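PDB 5FL3: pili retraction protein PilT from Thermus thermophilus, which probably binds and hydrolyses ATP as a secretion-type ATPase, thereby powering the retraction of pili. Local coordinates for residues Thr197-Ala202 / Arg218-Ala223; Ser236-Leu241 / Asn248-Phe253. All coordinates share one frame; numbering follows the deposited sequence.

Contact 1 (Thr197-Ala202 / Arg218-Ala223); sequences TGLKYA and RETVEA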
loop_
_atom_site.group_PDB
_atom_site.type_symbol
_atom_site.label_atom_id
_atom_site.label_comp_id
_atom_site.label_asym_id
_atom_site.label_seq_id
_atom_site.Cartn_x
_atom_site.Cartn_y
_atom_site.Cartn_z
ATOM N N THR A 197 16.938 -8.084 5.046
ATOM C CA THR A 197 17.251 -9.512 4.932
ATOM C C THR A 197 16.556 -10.132 3.731
ATOM O O THR A 197 17.143 -10.885 2.949
ATOM C CB THR A 197 16.824 -10.267 6.193
ATOM O OG1 THR A 197 17.616 -9.804 7.289
ATOM C CG2 THR A 197 17.068 -11.736 6.036
ATOM N N GLY A 198 15.283 -9.802 3.598
ATOM C CA GLY A 198 14.504 -10.320 2.502
ATOM C C GLY A 198 15.030 -9.809 1.176
ATOM O O GLY A 198 15.169 -10.589 0.238
ATOM N N LEU A 199 15.328 -8.510 1.107
ATOM C CA LEU A 199 15.781 -7.906 -0.134
ATOM C C LEU A 199 17.117 -8.538 -0.510
ATOM O O LEU A 199 17.312 -8.983 -1.648
ATOM C CB LEU A 199 15.877 -6.377 -0.010
ATOM C CG LEU A 199 16.391 -5.526 -1.189
ATOM C CD1 LEU A 199 15.782 -5.939 -2.504
ATOM C CD2 LEU A 199 16.117 -4.057 -0.976
ATOM N N LYS A 200 18.011 -8.635 0.466
ATOM C CA LYS A 200 19.348 -9.143 0.223
ATOM C C LYS A 200 19.342 -10.579 -0.327
ATOM O O LYS A 200 20.014 -10.872 -1.330
ATOM C CB LYS A 200 20.180 -9.072 1.508
ATOM C CG LYS A 200 21.402 -9.995 1.529
ATOM C CD LYS A 200 22.139 -9.781 2.824
ATOM C CE LYS A 200 23.119 -10.872 3.139
ATOM N NZ LYS A 200 23.542 -10.658 4.546
ATOM N N TYR A 201 18.596 -11.474 0.313
ATOM C CA TYR A 201 18.640 -12.850 -0.130
ATOM C C TYR A 201 17.807 -13.018 -1.379
ATOM O O TYR A 201 18.021 -13.959 -2.126
ATOM C CB TYR A 201 18.200 -13.812 0.980
ATOM C CG TYR A 201 19.304 -14.035 1.982
ATOM C CD1 TYR A 201 20.358 -14.896 1.703
ATOM C CD2 TYR A 201 19.319 -13.347 3.192
ATOM C CE1 TYR A 201 21.390 -15.075 2.607
ATOM C CE2 TYR A 201 20.346 -13.524 4.108
ATOM C CZ TYR A 201 21.378 -14.389 3.808
ATOM O OH TYR A 201 22.397 -14.564 4.717
ATOM N N ALA A 202 16.882 -12.097 -1.635
ATOM C CA ALA A 202 16.120 -12.152 -2.887
ATOM C C ALA A 202 17.072 -12.042 -4.072
ATOM O O ALA A 202 16.825 -12.653 -5.121
ATOM C CB ALA A 202 15.068 -11.058 -2.952
ATOM N N ARG A 218 18.311 3.768 5.086
ATOM C CA ARG A 218 19.126 4.145 3.948
ATOM C C ARG A 218 19.614 2.854 3.276
ATOM O O ARG A 218 19.739 2.766 2.040
ATOM C CB ARG A 218 20.292 5.017 4.396
ATOM C CG ARG A 218 21.409 5.110 3.408
ATOM C CD ARG A 218 22.744 5.071 4.114
ATOM N NE ARG A 218 23.809 5.405 3.178
ATOM C CZ ARG A 218 24.356 4.524 2.350
ATOM N NH1 ARG A 218 23.933 3.262 2.381
ATOM N NH2 ARG A 218 25.322 4.898 1.506
ATOM N N GLU A 219 19.868 1.853 4.120
ATOM C CA GLU A 219 20.392 0.564 3.691
ATOM C C GLU A 219 19.425 -0.094 2.721
ATOM O O GLU A 219 19.813 -0.504 1.622
ATOM C CB GLU A 219 20.638 -0.356 4.895
ATOM C CG GLU A 219 21.814 0.027 5.800
ATOM C CD GLU A 219 21.581 1.291 6.641
ATOM O OE1 GLU A 219 20.410 1.652 6.886
ATOM O OE2 GLU A 219 22.578 1.922 7.064
ATOM N N THR A 220 18.165 -0.182 3.134
ATOM C CA THR A 220 17.104 -0.719 2.293
ATOM C C THR A 220 16.840 0.130 1.039
ATOM O O THR A 220 16.612 -0.418 -0.040
ATOM C CB THR A 220 15.811 -0.855 3.085
ATOM O OG1 THR A 220 16.074 -1.612 4.272
ATOM C CG2 THR A 220 14.779 -1.576 2.275
ATOM N N VAL A 221 16.874 1.457 1.164
ATOM C CA VAL A 221 16.618 2.313 0.002
ATOM C C VAL A 221 17.727 2.108 -1.027
ATOM O O VAL A 221 17.464 1.963 -2.227
ATOM C CB VAL A 221 16.507 3.832 0.393
ATOM C CG1 VAL A 221 16.589 4.734 -0.828
ATOM C CG2 VAL A 221 15.220 4.099 1.146
ATOM N N GLU A 222 18.969 2.079 -0.554
ATOM C CA GLU A 222 20.108 1.904 -1.454
ATOM C C GLU A 222 20.062 0.527 -2.118
ATOM O O GLU A 222 20.301 0.401 -3.324
ATOM C CB GLU A 222 21.432 2.087 -0.704
ATOM C CG GLU A 222 22.654 2.190 -1.626
ATOM C CD GLU A 222 23.942 2.535 -0.885
ATOM O OE1 GLU A 222 24.085 2.110 0.273
ATOM O OE2 GLU A 222 24.810 3.233 -1.453
ATOM N N ALA A 223 19.745 -0.496 -1.324
ATOM C CA ALA A 223 19.728 -1.865 -1.812
ATOM C C ALA A 223 18.685 -1.985 -2.893
ATOM O O ALA A 223 18.924 -2.599 -3.937
ATOM C CB ALA A 223 19.449 -2.848 -0.683
#

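Contact 2 (Ser236-Leu241 / Asn248-Phe253); sequences STLHTL and NRIIDF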
loop_
_atom_site.group_PDB
_atom_site.type_symbol
_atom_site.label_atom_id
_atom_site.label_comp_id
_atom_site.label_asym_id
_atom_site.label_seq_id
_atom_site.Cartn_x
_atom_site.Cartn_y
_atom_site.Cartn_z
ATOM N N SER A 236 8.174 -0.754 -4.661
ATOM C CA SER A 236 8.213 -0.385 -3.253
ATOM C C SER A 236 7.334 0.815 -2.966
ATOM O O SER A 236 6.705 1.382 -3.863
ATOM C CB SER A 236 9.640 -0.100 -2.791
ATOM O OG SER A 236 9.729 -0.219 -1.387
ATOM N N THR A 237 7.286 1.180 -1.693
ATOM C CA THR A 237 6.458 2.287 -1.230
ATOM C C THR A 237 7.231 3.215 -0.333
ATOM O O THR A 237 8.179 2.818 0.329
ATOM C CB THR A 237 5.249 1.802 -0.434
ATOM O OG1 THR A 237 5.693 1.373 0.862
ATOM C CG2 THR A 237 4.572 0.643 -1.156
ATOM N N LEU A 238 6.794 4.462 -0.292
ATOM C CA LEU A 238 7.310 5.414 0.673
ATOM C C LEU A 238 6.072 6.153 1.220
ATOM O O LEU A 238 4.985 6.035 0.661
ATOM C CB LEU A 238 8.343 6.339 0.010
ATOM C CG LEU A 238 9.412 7.088 0.815
ATOM C CD1 LEU A 238 10.282 6.161 1.655
ATOM C CD2 LEU A 238 10.278 7.913 -0.118
ATOM N N HIS A 239 6.230 6.887 2.316
ATOM C CA HIS A 239 5.121 7.564 2.988
ATOM C C HIS A 239 4.782 8.925 2.394
ATOM O O HIS A 239 3.813 9.570 2.811
ATOM C CB HIS A 239 5.484 7.764 4.440
ATOM C CG HIS A 239 6.773 8.510 4.613
ATOM N ND1 HIS A 239 8.008 7.901 4.489
ATOM C CD2 HIS A 239 7.023 9.822 4.845
ATOM C CE1 HIS A 239 8.957 8.800 4.669
ATOM N NE2 HIS A 239 8.388 9.974 4.886
ATOM N N THR A 240 5.593 9.358 1.434
ATOM C CA THR A 240 5.555 10.724 0.916
ATOM C C THR A 240 4.371 11.059 0.012
ATOM O O THR A 240 3.865 10.207 -0.712
ATOM C CB THR A 240 6.831 11.017 0.155
ATOM O OG1 THR A 240 7.128 9.889 -0.672
ATOM C CG2 THR A 240 7.964 11.229 1.136
ATOM N N LEU A 241 3.968 12.325 0.041
ATOM C CA LEU A 241 2.659 12.758 -0.457
ATOM C C LEU A 241 2.593 12.868 -1.970
ATOM O O LEU A 241 1.536 12.622 -2.559
ATOM C CB LEU A 241 2.264 14.107 0.161
ATOM C CG LEU A 241 2.032 14.220 1.668
ATOM C CD1 LEU A 241 1.101 13.102 2.133
ATOM C CD2 LEU A 241 3.368 14.257 2.477
ATOM N N ASN A 248 12.778 13.838 -3.053
ATOM C CA ASN A 248 13.621 14.474 -2.047
ATOM C C ASN A 248 13.815 13.601 -0.836
ATOM O O ASN A 248 14.887 13.601 -0.224
ATOM C CB ASN A 248 13.036 15.813 -1.625
ATOM C CG ASN A 248 13.178 16.853 -2.696
ATOM O OD1 ASN A 248 14.207 16.919 -3.366
ATOM N ND2 ASN A 248 12.135 17.657 -2.893
ATOM N N ARG A 249 12.784 12.842 -0.497
ATOM C CA ARG A 249 12.878 11.980 0.674
ATOM C C ARG A 249 13.918 10.870 0.507
ATOM O O ARG A 249 14.717 10.635 1.414
ATOM C CB ARG A 249 11.527 11.366 0.996
ATOM C CG ARG A 249 11.496 10.766 2.374
ATOM C CD ARG A 249 12.032 11.767 3.391
ATOM N NE ARG A 249 12.311 11.130 4.672
ATOM C CZ ARG A 249 13.473 10.576 4.997
ATOM N NH1 ARG A 249 14.475 10.581 4.131
ATOM N NH2 ARG A 249 13.630 10.017 6.191
ATOM N N ILE A 250 13.887 10.192 -0.643
ATOM C CA ILE A 250 14.910 9.231 -1.023
ATOM C C ILE A 250 16.333 9.776 -0.925
ATOM O O ILE A 250 17.218 9.106 -0.395
ATOM C CB ILE A 250 14.683 8.730 -2.463
ATOM C CG1 ILE A 250 13.496 7.783 -2.489
ATOM C CG2 ILE A 250 15.937 8.046 -3.012
ATOM C CD1 ILE A 250 12.713 7.896 -3.706
ATOM N N ILE A 251 16.551 10.980 -1.446
ATOM C CA ILE A 251 17.872 11.601 -1.387
ATOM C C ILE A 251 18.242 11.961 0.057
ATOM O O ILE A 251 19.372 11.716 0.490
ATOM C CB ILE A 251 17.954 12.865 -2.261
ATOM C CG1 ILE A 251 17.782 12.494 -3.729
ATOM C CG2 ILE A 251 19.282 13.580 -2.038
ATOM C CD1 ILE A 251 17.322 13.642 -4.600
ATOM N N ASP A 252 17.286 12.510 0.808
ATOM C CA ASP A 252 17.535 12.880 2.197
ATOM C C ASP A 252 17.820 11.683 3.099
ATOM O O ASP A 252 18.128 11.859 4.271
ATOM C CB ASP A 252 16.356 13.684 2.767
ATOM C CG ASP A 252 16.321 15.122 2.251
ATOM O OD1 ASP A 252 17.243 15.541 1.508
ATOM O OD2 ASP A 252 15.374 15.841 2.597
ATOM N N PHE A 253 17.720 10.469 2.574
ATOM C CA PHE A 253 18.131 9.307 3.355
ATOM C C PHE A 253 19.658 9.223 3.482
ATOM O O PHE A 253 20.176 8.497 4.328
ATOM C CB PHE A 253 17.615 8.017 2.728
ATOM C CG PHE A 253 16.309 7.557 3.269
ATOM C CD1 PHE A 253 16.234 6.987 4.523
ATOM C CD2 PHE A 253 15.151 7.683 2.516
ATOM C CE1 PHE A 253 15.025 6.554 5.026
ATOM C CE2 PHE A 253 13.943 7.246 3.009
ATOM C CZ PHE A 253 13.876 6.685 4.264
#

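Contact 1 (Thr197-Ala202 / Arg218-Ala223)
Leu199 is the one side chain of segment 197-202 that reaches segment 218-223, where it meets Ala223 and Thr220. Its CG is anti to the backbone N (chi1 178°), and CD2 in turn lies anti to CA, so this branch extends as far as a leucine allows across the 7.4 Å between CA of Leu199 and CA of Ala223. CD2 of Leu199 ends 3.6 Å from CB of Ala223, a plain van der Waals contact. The same methyl sits 3.8 Å from the backbone O of Thr220, while CG2 of Thr220, at 4.3 Å from CD2 of Leu199, is looser at its flank. A branched leucine suits this place because it must serve two surfaces at once: it also packs on Ile210 and Val212 of the strand beneath. Ala223, with nothing beyond CB, gives the methyl a shallow seat and lets the helices come together. Farther along, Ala202 turns to Ile210 instead, its small side chain fitting helix against strand. Thr220 joins the two helices a second time through Tyr196. Beyond the interface, Arg218 reaches Glu258 in a salt bridge. Helices 195-202 and 218-230 thus lie side by side on one face of the mostly parallel sheet, as crossovers of consecutive beta-alpha-beta units do in the P-loop NTPase fold.

Contact 2 (Ser236-Leu241 / Asn248-Phe253)
The backbone leaving strand 233-238 passes the last turn of helix 243-251, closest where CA of Thr240 and CA of Arg249 stand 7.4 Å apart. Three side chains of segment 236-241 gather round the aliphatic stem of Arg249. CG2 of Thr240 rests against CB of Arg249 at 3.6 Å, leaving its OG1 to hydrogen-bond Thr246. Leu238 crosses the arginine at about a right angle, with CD2 3.8 Å from CB of Arg249. This methyl also touches CG1 of Ile250 at 4.0 Å, while CD1 comes in at the edge of the Phe253 ring, 4.1 Å from CE2. His239 brings CE1 within 3.9 Å of CG of Arg249, its ring plane turned 78° from the guanidinium. With its CG anti to the backbone N (chi1 -165°), Arg249 sends its stem toward segment 236-241, then bends at chi2 (50°), and the guanidinium lies over the Phe253 ring, NH1 3.4 Å above the ring plane and offset toward the rim. Were this residue an alanine, the His239 ring would probably be freer to turn and one face of Phe253 would lose its guanidinium cover. Arginine fits because its stem is apolar where it meets Leu238, His239 and Thr240. Mainly van der Waals packing thus joins the segments, the arginine's charged end beside aromatic and imidazole groups, and it flanks a histidine whose side chain lies about 6 Å from that of the ADP-binding Lys146.

In the fold
Both contacts are built against the same mixed sheet, and they follow one another along the chain: helix 218-230 of contact 1 runs into strand 233-238 of contact 2. They meet directly where Val221, turned from helix 195-202, packs on Phe253 and Ile250. Contact 1 is smaller and buried, a helix-helix seam of leucine, alanine and threonine away from the nucleotide. Contact 2 is only partly buried: Leu238 and Ile250 lie in the interior, with Ile250 reaching Leu137 and Leu266, whereas His239 is exposed and close to the P-loop. Aliphatic groups dominate both, but ring and guanidinium groups take part across the segments only in contact 2, where His239 lies near the ADP site.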